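Immunoreactive 84kD antigen PG93 (Porphyromonas gingivalis, PDB 5M11) is an essential surface component of the type IX secretion system, through which the bacterium exports proteins, and binds calcium and zinc ions. Local coordinates at residues 125-130 with 150-154; 407-413 with 455-459; 591-596 with 636-641. All coordinates share one frame. Numbering follows the deposited sequence.

Contact 1. Residues 125-130 with 150-154; sequences AGGFGL and VTDVA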
loop_
_atom_site.group_PDB
_atom_site.type_symbol
_atom_site.label_atom_id
_atom_site.label_comp_id
_atom_site.label_asym_id
_atom_site.label_seq_id
_atom_site.Cartn_x
_atom_site.Cartn_y
_atom_site.Cartn_z
ATOM N N ALA A 125 3.011 21.554 -16.167
ATOM C CA ALA A 125 4.374 21.495 -16.678
ATOM C C ALA A 125 5.063 20.357 -15.991
ATOM O O ALA A 125 5.132 20.359 -14.763
ATOM C CB ALA A 125 5.107 22.806 -16.406
ATOM N N GLY A 126 5.527 19.380 -16.766
ATOM C CA GLY A 126 6.229 18.213 -16.246
ATOM C C GLY A 126 7.245 17.606 -17.202
ATOM O O GLY A 126 7.721 18.277 -18.123
ATOM N N GLY A 127 7.581 16.334 -16.983
ATOM C CA GLY A 127 8.548 15.616 -17.805
ATOM C C GLY A 127 7.990 15.161 -19.140
ATOM O O GLY A 127 8.720 14.566 -19.946
ATOM N N PHE A 128 6.680 15.425 -19.365
ATOM C CA PHE A 128 5.882 15.082 -20.552
ATOM C C PHE A 128 5.693 16.299 -21.449
ATOM O O PHE A 128 5.182 16.149 -22.571
ATOM C CB PHE A 128 4.484 14.526 -20.136
ATOM C CG PHE A 128 3.755 15.375 -19.121
ATOM C CD1 PHE A 128 2.993 16.471 -19.523
ATOM C CD2 PHE A 128 3.913 15.145 -17.757
ATOM C CE1 PHE A 128 2.418 17.329 -18.576
ATOM C CE2 PHE A 128 3.319 15.990 -16.814
ATOM C CZ PHE A 128 2.577 17.078 -17.228
ATOM N N GLY A 129 6.020 17.485 -20.911
ATOM C CA GLY A 129 5.867 18.759 -21.597
ATOM C C GLY A 129 4.980 19.730 -20.837
ATOM O O GLY A 129 5.024 19.780 -19.602
ATOM N N LEU A 130 4.187 20.532 -21.579
ATOM C CA LEU A 130 3.261 21.496 -21.007
ATOM C C LEU A 130 1.861 21.185 -21.493
ATOM O O LEU A 130 1.589 21.396 -22.662
ATOM C CB LEU A 130 3.661 22.949 -21.325
ATOM C CG LEU A 130 2.744 24.052 -20.762
ATOM C CD1 LEU A 130 2.633 23.963 -19.240
ATOM C CD2 LEU A 130 3.227 25.428 -21.164
ATOM N N VAL A 150 9.582 20.340 -19.020
ATOM C CA VAL A 150 9.235 21.762 -18.896
ATOM C C VAL A 150 9.317 22.073 -17.391
ATOM O O VAL A 150 8.490 21.615 -16.611
ATOM C CB VAL A 150 7.863 22.136 -19.521
ATOM C CG1 VAL A 150 7.445 23.557 -19.130
ATOM C CG2 VAL A 150 7.898 21.986 -21.034
ATOM N N THR A 151 10.344 22.807 -16.995
ATOM C CA THR A 151 10.679 23.180 -15.628
ATOM C C THR A 151 9.555 23.998 -14.917
ATOM O O THR A 151 9.294 23.727 -13.741
ATOM C CB THR A 151 12.014 23.909 -15.690
ATOM O OG1 THR A 151 12.982 22.965 -16.160
ATOM C CG2 THR A 151 12.445 24.497 -14.362
ATOM N N ASP A 152 8.912 24.974 -15.584
ATOM C CA ASP A 152 7.883 25.799 -14.936
ATOM C C ASP A 152 6.991 26.524 -15.954
ATOM O O ASP A 152 7.336 26.582 -17.135
ATOM C CB ASP A 152 8.540 26.841 -13.999
ATOM C CG ASP A 152 7.751 27.130 -12.728
ATOM O OD1 ASP A 152 6.498 27.101 -12.777
ATOM O OD2 ASP A 152 8.378 27.426 -11.702
ATOM N N VAL A 153 5.854 27.073 -15.497
ATOM C CA VAL A 153 4.944 27.792 -16.363
ATOM C C VAL A 153 4.354 29.023 -15.607
ATOM O O VAL A 153 4.232 29.022 -14.367
ATOM C CB VAL A 153 3.844 26.865 -16.998
ATOM C CG1 VAL A 153 2.887 26.257 -15.965
ATOM C CG2 VAL A 153 3.081 27.560 -18.135
ATOM N N ALA A 154 4.053 30.086 -16.377
ATOM C CA ALA A 154 3.473 31.307 -15.872
ATOM C C ALA A 154 2.573 31.956 -16.952
ATOM O O ALA A 154 2.898 31.958 -18.135
ATOM C CB ALA A 154 4.556 32.264 -15.416
#

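Contact 2. Residues 407-413 with 455-459; sequences YSGNETA and TWHSF. With ZN (zinc ion), chain C.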
loop_
_atom_site.group_PDB
_atom_site.type_symbol
_atom_site.label_atom_id
_atom_site.label_comp_id
_atom_site.label_asym_id
_atom_site.label_seq_id
_atom_site.Cartn_x
_atom_site.Cartn_y
_atom_site.Cartn_z
ATOM N N TYR A 407 18.186 -7.309 22.351
ATOM C CA TYR A 407 19.112 -8.448 22.420
ATOM C C TYR A 407 19.986 -8.495 21.179
ATOM O O TYR A 407 19.463 -8.587 20.055
ATOM C CB TYR A 407 18.338 -9.774 22.568
ATOM C CG TYR A 407 17.406 -9.825 23.758
ATOM C CD1 TYR A 407 17.899 -9.743 25.057
ATOM C CD2 TYR A 407 16.036 -9.991 23.588
ATOM C CE1 TYR A 407 17.050 -9.818 26.159
ATOM C CE2 TYR A 407 15.176 -10.063 24.683
ATOM C CZ TYR A 407 15.690 -9.984 25.969
ATOM O OH TYR A 407 14.864 -10.041 27.064
ATOM N N SER A 408 21.316 -8.391 21.383
ATOM C CA SER A 408 22.342 -8.425 20.339
ATOM C C SER A 408 23.709 -8.607 20.956
ATOM O O SER A 408 24.052 -7.907 21.910
ATOM C CB SER A 408 22.325 -7.150 19.496
ATOM O OG SER A 408 23.198 -7.240 18.383
ATOM N N GLY A 409 24.466 -9.545 20.403
ATOM C CA GLY A 409 25.835 -9.822 20.806
ATOM C C GLY A 409 26.045 -10.609 22.082
ATOM O O GLY A 409 25.239 -11.479 22.425
ATOM N N ASN A 410 27.180 -10.315 22.765
ATOM C CA ASN A 410 27.682 -10.938 23.997
ATOM C C ASN A 410 26.604 -11.090 25.086
ATOM O O ASN A 410 25.764 -10.196 25.246
ATOM C CB ASN A 410 28.877 -10.138 24.544
ATOM C CG ASN A 410 28.693 -8.624 24.635
ATOM O OD1 ASN A 410 27.627 -8.056 24.316
ATOM N ND2 ASN A 410 29.748 -7.935 25.082
ATOM N N GLU A 411 26.633 -12.255 25.809
ATOM C CA GLU A 411 25.728 -12.686 26.898
ATOM C C GLU A 411 24.393 -13.249 26.333
ATOM O O GLU A 411 23.733 -14.039 27.013
ATOM C CB GLU A 411 25.495 -11.545 27.931
ATOM C CG GLU A 411 24.264 -11.625 28.828
ATOM C CD GLU A 411 23.119 -10.704 28.451
ATOM O OE1 GLU A 411 23.379 -9.532 28.094
ATOM O OE2 GLU A 411 21.951 -11.145 28.558
ATOM N N THR A 412 24.038 -12.874 25.081
ATOM C CA THR A 412 22.829 -13.258 24.326
ATOM C C THR A 412 23.157 -14.336 23.252
ATOM O O THR A 412 24.310 -14.428 22.809
ATOM C CB THR A 412 22.274 -11.989 23.666
ATOM O OG1 THR A 412 22.167 -10.936 24.625
ATOM C CG2 THR A 412 20.970 -12.200 23.057
ATOM N N ALA A 413 22.153 -15.133 22.823
ATOM C CA ALA A 413 22.385 -16.131 21.761
ATOM C C ALA A 413 22.261 -15.486 20.358
ATOM O O ALA A 413 22.574 -16.146 19.360
ATOM C CB ALA A 413 21.440 -17.315 21.891
ATOM N N THR A 455 16.676 -17.673 29.712
ATOM C CA THR A 455 17.802 -18.518 29.303
ATOM C C THR A 455 17.869 -18.576 27.783
ATOM O O THR A 455 16.843 -18.440 27.118
ATOM C CB THR A 455 17.723 -19.918 29.932
ATOM O OG1 THR A 455 16.466 -20.519 29.618
ATOM C CG2 THR A 455 17.936 -19.896 31.438
ATOM N N TRP A 456 19.081 -18.741 27.244
ATOM C CA TRP A 456 19.370 -18.793 25.813
ATOM C C TRP A 456 20.040 -20.110 25.415
ATOM O O TRP A 456 20.834 -20.658 26.182
ATOM C CB TRP A 456 20.304 -17.635 25.420
ATOM C CG TRP A 456 19.736 -16.256 25.574
ATOM C CD1 TRP A 456 19.929 -15.400 26.622
ATOM C CD2 TRP A 456 18.970 -15.532 24.598
ATOM N NE1 TRP A 456 19.311 -14.196 26.370
ATOM C CE2 TRP A 456 18.713 -14.251 25.134
ATOM C CE3 TRP A 456 18.469 -15.843 23.323
ATOM C CZ2 TRP A 456 17.951 -13.296 24.453
ATOM C CZ3 TRP A 456 17.762 -14.874 22.628
ATOM C CH2 TRP A 456 17.501 -13.621 23.196
ATOM N N HIS A 457 19.763 -20.581 24.191
ATOM C CA HIS A 457 20.357 -21.771 23.579
ATOM C C HIS A 457 20.403 -21.586 22.072
ATOM O O HIS A 457 19.402 -21.222 21.470
ATOM C CB HIS A 457 19.584 -23.050 23.932
ATOM C CG HIS A 457 19.626 -23.423 25.378
ATOM N ND1 HIS A 457 20.749 -24.011 25.944
ATOM C CD2 HIS A 457 18.672 -23.298 26.328
ATOM C CE1 HIS A 457 20.444 -24.220 27.216
ATOM N NE2 HIS A 457 19.207 -23.802 27.494
ATOM N N SER A 458 21.570 -21.777 21.470
ATOM C CA SER A 458 21.736 -21.687 20.019
ATOM C C SER A 458 22.490 -22.911 19.519
ATOM O O SER A 458 23.279 -23.518 20.261
ATOM C CB SER A 458 22.429 -20.393 19.593
ATOM O OG SER A 458 23.623 -20.169 20.320
ATOM N N PHE A 459 22.180 -23.309 18.283
ATOM C CA PHE A 459 22.780 -24.448 17.602
ATOM C C PHE A 459 22.625 -24.285 16.089
ATOM O O PHE A 459 22.097 -23.271 15.631
ATOM C CB PHE A 459 22.142 -25.773 18.089
ATOM C CG PHE A 459 20.650 -25.916 17.862
ATOM C CD1 PHE A 459 20.154 -26.395 16.651
ATOM C CD2 PHE A 459 19.748 -25.638 18.878
ATOM C CE1 PHE A 459 18.781 -26.537 16.441
ATOM C CE2 PHE A 459 18.372 -25.808 18.673
ATOM C CZ PHE A 459 17.903 -26.265 17.456
HETATM ZN ZN ZN C . 17.765 -24.337 28.894
#

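Contact 3. Residues 591-596 with 636-641; sequences TDIVVD and ILSLAL. With GOL (glycerol), chain R.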
loop_
_atom_site.group_PDB
_atom_site.type_symbol
_atom_site.label_atom_id
_atom_site.label_comp_id
_atom_site.label_asym_id
_atom_site.label_seq_id
_atom_site.Cartn_x
_atom_site.Cartn_y
_atom_site.Cartn_z
ATOM N N THR A 591 4.049 -14.914 -2.855
ATOM C CA THR A 591 4.633 -14.207 -1.711
ATOM C C THR A 591 4.016 -14.662 -0.367
ATOM O O THR A 591 4.745 -14.767 0.625
ATOM C CB THR A 591 4.472 -12.705 -1.914
ATOM O OG1 THR A 591 3.091 -12.436 -2.112
ATOM C CG2 THR A 591 5.241 -12.191 -3.114
ATOM N N ASP A 592 2.686 -14.922 -0.322
ATOM C CA ASP A 592 2.034 -15.380 0.913
ATOM C C ASP A 592 0.867 -16.320 0.648
ATOM O O ASP A 592 0.268 -16.309 -0.438
ATOM C CB ASP A 592 1.564 -14.209 1.812
ATOM C CG ASP A 592 1.750 -14.468 3.316
ATOM O OD1 ASP A 592 2.222 -15.576 3.685
ATOM O OD2 ASP A 592 1.461 -13.552 4.119
ATOM N N ILE A 593 0.575 -17.160 1.663
ATOM C CA ILE A 593 -0.520 -18.141 1.702
ATOM C C ILE A 593 -1.156 -18.078 3.101
ATOM O O ILE A 593 -0.451 -18.108 4.111
ATOM C CB ILE A 593 -0.103 -19.620 1.313
ATOM C CG1 ILE A 593 0.749 -19.672 0.030
ATOM C CG2 ILE A 593 -1.335 -20.541 1.170
ATOM C CD1 ILE A 593 1.773 -20.731 0.004
ATOM N N VAL A 594 -2.493 -18.027 3.133
ATOM C CA VAL A 594 -3.340 -18.029 4.322
ATOM C C VAL A 594 -4.455 -19.068 4.071
ATOM O O VAL A 594 -4.878 -19.229 2.923
ATOM C CB VAL A 594 -3.830 -16.597 4.603
ATOM C CG1 VAL A 594 -5.201 -16.566 5.257
ATOM C CG2 VAL A 594 -2.809 -15.852 5.445
ATOM N N VAL A 595 -4.871 -19.825 5.116
ATOM C CA VAL A 595 -5.873 -20.892 4.970
ATOM C C VAL A 595 -7.181 -20.574 5.758
ATOM O O VAL A 595 -7.160 -20.312 6.973
ATOM C CB VAL A 595 -5.289 -22.283 5.356
ATOM C CG1 VAL A 595 -6.339 -23.385 5.236
ATOM C CG2 VAL A 595 -4.064 -22.627 4.508
ATOM N N ASP A 596 -8.309 -20.643 5.019
ATOM C CA ASP A 596 -9.715 -20.466 5.418
ATOM C C ASP A 596 -10.186 -21.421 6.502
ATOM O O ASP A 596 -9.603 -22.477 6.720
ATOM C CB ASP A 596 -10.629 -20.763 4.190
ATOM C CG ASP A 596 -11.289 -19.584 3.509
ATOM O OD1 ASP A 596 -10.925 -18.428 3.833
ATOM O OD2 ASP A 596 -12.176 -19.813 2.638
ATOM N N ILE A 636 1.277 -8.034 -4.143
ATOM C CA ILE A 636 0.906 -8.252 -2.745
ATOM C C ILE A 636 2.104 -8.847 -2.023
ATOM O O ILE A 636 2.642 -9.858 -2.459
ATOM C CB ILE A 636 -0.362 -9.151 -2.605
ATOM C CG1 ILE A 636 -1.496 -8.689 -3.551
ATOM C CG2 ILE A 636 -0.841 -9.230 -1.121
ATOM C CD1 ILE A 636 -2.567 -9.706 -3.783
ATOM N N LEU A 637 2.503 -8.223 -0.915
ATOM C CA LEU A 637 3.675 -8.590 -0.123
ATOM C C LEU A 637 3.348 -9.523 1.039
ATOM O O LEU A 637 4.188 -10.357 1.400
ATOM C CB LEU A 637 4.337 -7.303 0.416
ATOM C CG LEU A 637 5.418 -6.683 -0.478
ATOM C CD1 LEU A 637 4.830 -6.013 -1.712
ATOM C CD2 LEU A 637 6.256 -5.700 0.298
ATOM N N SER A 638 2.138 -9.353 1.639
ATOM C CA SER A 638 1.668 -10.123 2.788
ATOM C C SER A 638 0.132 -10.282 2.841
ATOM O O SER A 638 -0.610 -9.560 2.173
ATOM C CB SER A 638 2.150 -9.468 4.078
ATOM O OG SER A 638 1.781 -8.102 4.145
ATOM N N LEU A 639 -0.314 -11.251 3.662
ATOM C CA LEU A 639 -1.693 -11.613 3.998
ATOM C C LEU A 639 -1.824 -11.899 5.536
ATOM O O LEU A 639 -0.823 -12.195 6.211
ATOM C CB LEU A 639 -2.158 -12.850 3.189
ATOM C CG LEU A 639 -2.404 -12.716 1.679
ATOM C CD1 LEU A 639 -2.858 -14.026 1.094
ATOM C CD2 LEU A 639 -3.410 -11.602 1.337
ATOM N N ALA A 640 -3.058 -11.777 6.080
ATOM C CA ALA A 640 -3.438 -12.040 7.481
ATOM C C ALA A 640 -4.917 -12.099 7.518
ATOM O O ALA A 640 -5.562 -11.308 6.840
ATOM C CB ALA A 640 -2.921 -10.958 8.420
ATOM N N LEU A 641 -5.480 -13.032 8.263
ATOM C CA LEU A 641 -6.920 -13.218 8.284
ATOM C C LEU A 641 -7.485 -13.206 9.702
ATOM O O LEU A 641 -6.993 -13.920 10.582
ATOM C CB LEU A 641 -7.212 -14.560 7.587
ATOM C CG LEU A 641 -8.633 -15.081 7.525
ATOM C CD1 LEU A 641 -9.442 -14.311 6.518
ATOM C CD2 LEU A 641 -8.625 -16.525 7.162
HETATM C C1 GOL R . 1.919 -15.917 6.953
HETATM O O1 GOL R . 3.302 -15.656 6.784
HETATM C C2 GOL R . 1.260 -14.759 7.660
HETATM O O2 GOL R . 1.393 -13.589 6.853
HETATM C C3 GOL R . -0.199 -15.027 7.956
HETATM O O3 GOL R . -0.575 -14.526 9.237
#

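Contact 1. Residues 125-130 with 150-154
Two valines of residues 150-154, Val150 and Val153, turn their branched side chains into the end of the 125-130 hairpin. The CG1 of Val150 lies 3.7 Å from the CB of Ala125, and the CG1 of Val153 lies 4.1 Å from that same methyl. On the Leu130 side, Val153 CG2 meets Leu130 CD2 at 3.7 Å, while Val150 CG2 packs more loosely on Leu130 CB at 4.4 Å. Alanine suits the crowded position between the valines, and leucine reaches across the wider gap.

Both segments belong to the N-terminal beta-propeller. The hairpin joins the second and third strands of one four-stranded blade, and residues 150-154 lie on the innermost strand of the next. That strand carries a classic beta bulge, Thr151 and Asp152 both facing Leu164, and the extra residue lets Val150 and Val153, three positions apart, point the same way.

Around this apolar centre the backbone takes over. Val150 N donates to Gly126 O at 2.9 Å and a nearly straight 174°, tying the strand to the type I turn running from Gly126 to Gly129. The turn itself is closed only weakly, Gly129 N to Gly126 O at 3.4 Å; the hairpin's return bond, Gly126 N to Gly129 O, is firmer at 2.9 Å. Glycine fits both ends: a CB on Gly126 would collide with the Phe128 ring, and Gly129 has a phi of 122°.

At the polar edge, buried Asp152 points away from the hairpin. Its OD1 accepts from Val153 N at 2.8 Å and forms a salt bridge with Arg114 of the hairpin's own blade; its OD2 accepts from Leu199 N of the following blade.

Contact 2. Residues 407-413 with 455-459
This is a surface contact between neighbouring blades of the second beta-propeller, built on aromatic and methyl groups, with no hydrogen bonds between the two segments. Residues 407-413 leave the outermost strand of one blade and head for the innermost strand of the next, whose own outermost strand is 455-459.

Trp456 is the centrepiece. Its six-membered ring presents an edge to the face of Tyr407 in a T-shaped stack, with ring centroids 5.1 Å apart and planes at 75°; the closest atoms are Tyr407 CG and Trp456 CZ2, at 3.6 Å. Over a face of the indole, Thr412 CG2 sits 3.7 Å from the centroid of the six-membered ring and 20° off its normal, a CH-pi contact. Ala413 CB approaches Trp456 CE3 at 3.6 Å, its small size letting the loop lie close to the strand.

In a beta-propeller the chain leaves each blade by its outer strand and crosses to the inner strand of the next, and 407-413 begins such a crossing. Here the loop folds through a type II turn from Gly409 to Thr412, closed by Thr412 N to Gly409 O at 3.2 Å, with Glu411 at positive phi. Tyr449 of the strand beside 455-459 stacks on Trp456, and the Tyr407 hydroxyl bonds to Glu397.

His457, next along the strand, points away from the loop, and its NE2 binds a zinc ion at 2.1 Å.

Contact 3. Residues 591-596 with 636-641
Thr591 opens the contact with a short hydrogen bond from its OG1 to Ile636 O, 2.6 Å away. Asp592 also points toward residues 636-641, although consecutive strand residues would normally face opposite ways: the two form a classic beta bulge opposite Ala604, matched on the partner strand by Leu637 and Ser638 opposite Gly651. Asp592 OD2 accepts from Leu639 N at 2.9 Å, and the O2 of a glycerol, probably from the crystallisation liquor, lies 2.7 Å from both Asp592 OD2 and Leu639 O. Ile593 turns away, its N making a weak bond to Asp592 OD1 at 3.1 Å. Val594 faces the partner again; its CG2 touches Leu639 CB at 3.8 Å and its CG1 touches Leu641 CB at 3.7 Å, the beta-branched valine and the longer leucines filling the gap between the sheets. Beyond Val595, the CA of Asp596 comes within 4.4 Å of Leu641 CD2, while its carboxylate is bonded to Trp602.

These are the innermost strands of adjacent propeller blades, running at 17° to each other with axes 5.7 Å apart. Between the two segments, backbone hydrogen-bonding groups are met by side chains, so Thr591 and Asp592 join separate sheets without merging them. Asp592 and Glu318 are zinc ligands in crystal structures of this protein; here a zinc ion about 4 Å from the Asp592 side chain is not coordinated by it, so the carboxylate that fastens the blades probably also serves the metal site.

How the contacts relate
The three contacts follow one another along the chain, each closing before the next opens, and each joins successive blades of a propeller. Contact 1 belongs to the N-terminal propeller, contacts 2 and 3 to the second, and none shares a sheet with another. Centres of contacts 1 and 2 are 58 Å apart, on opposite sides of the chain's centre; contact 3 lies 42 Å from contact 1 and 31 Å from contact 2. Contact 2 sits at the outer strands, contact 3 at the inner ones. Asp152 and Asp592, each following a threonine in a bulge, bond to the next blade's backbone, so both propellers use the same blade-joining device.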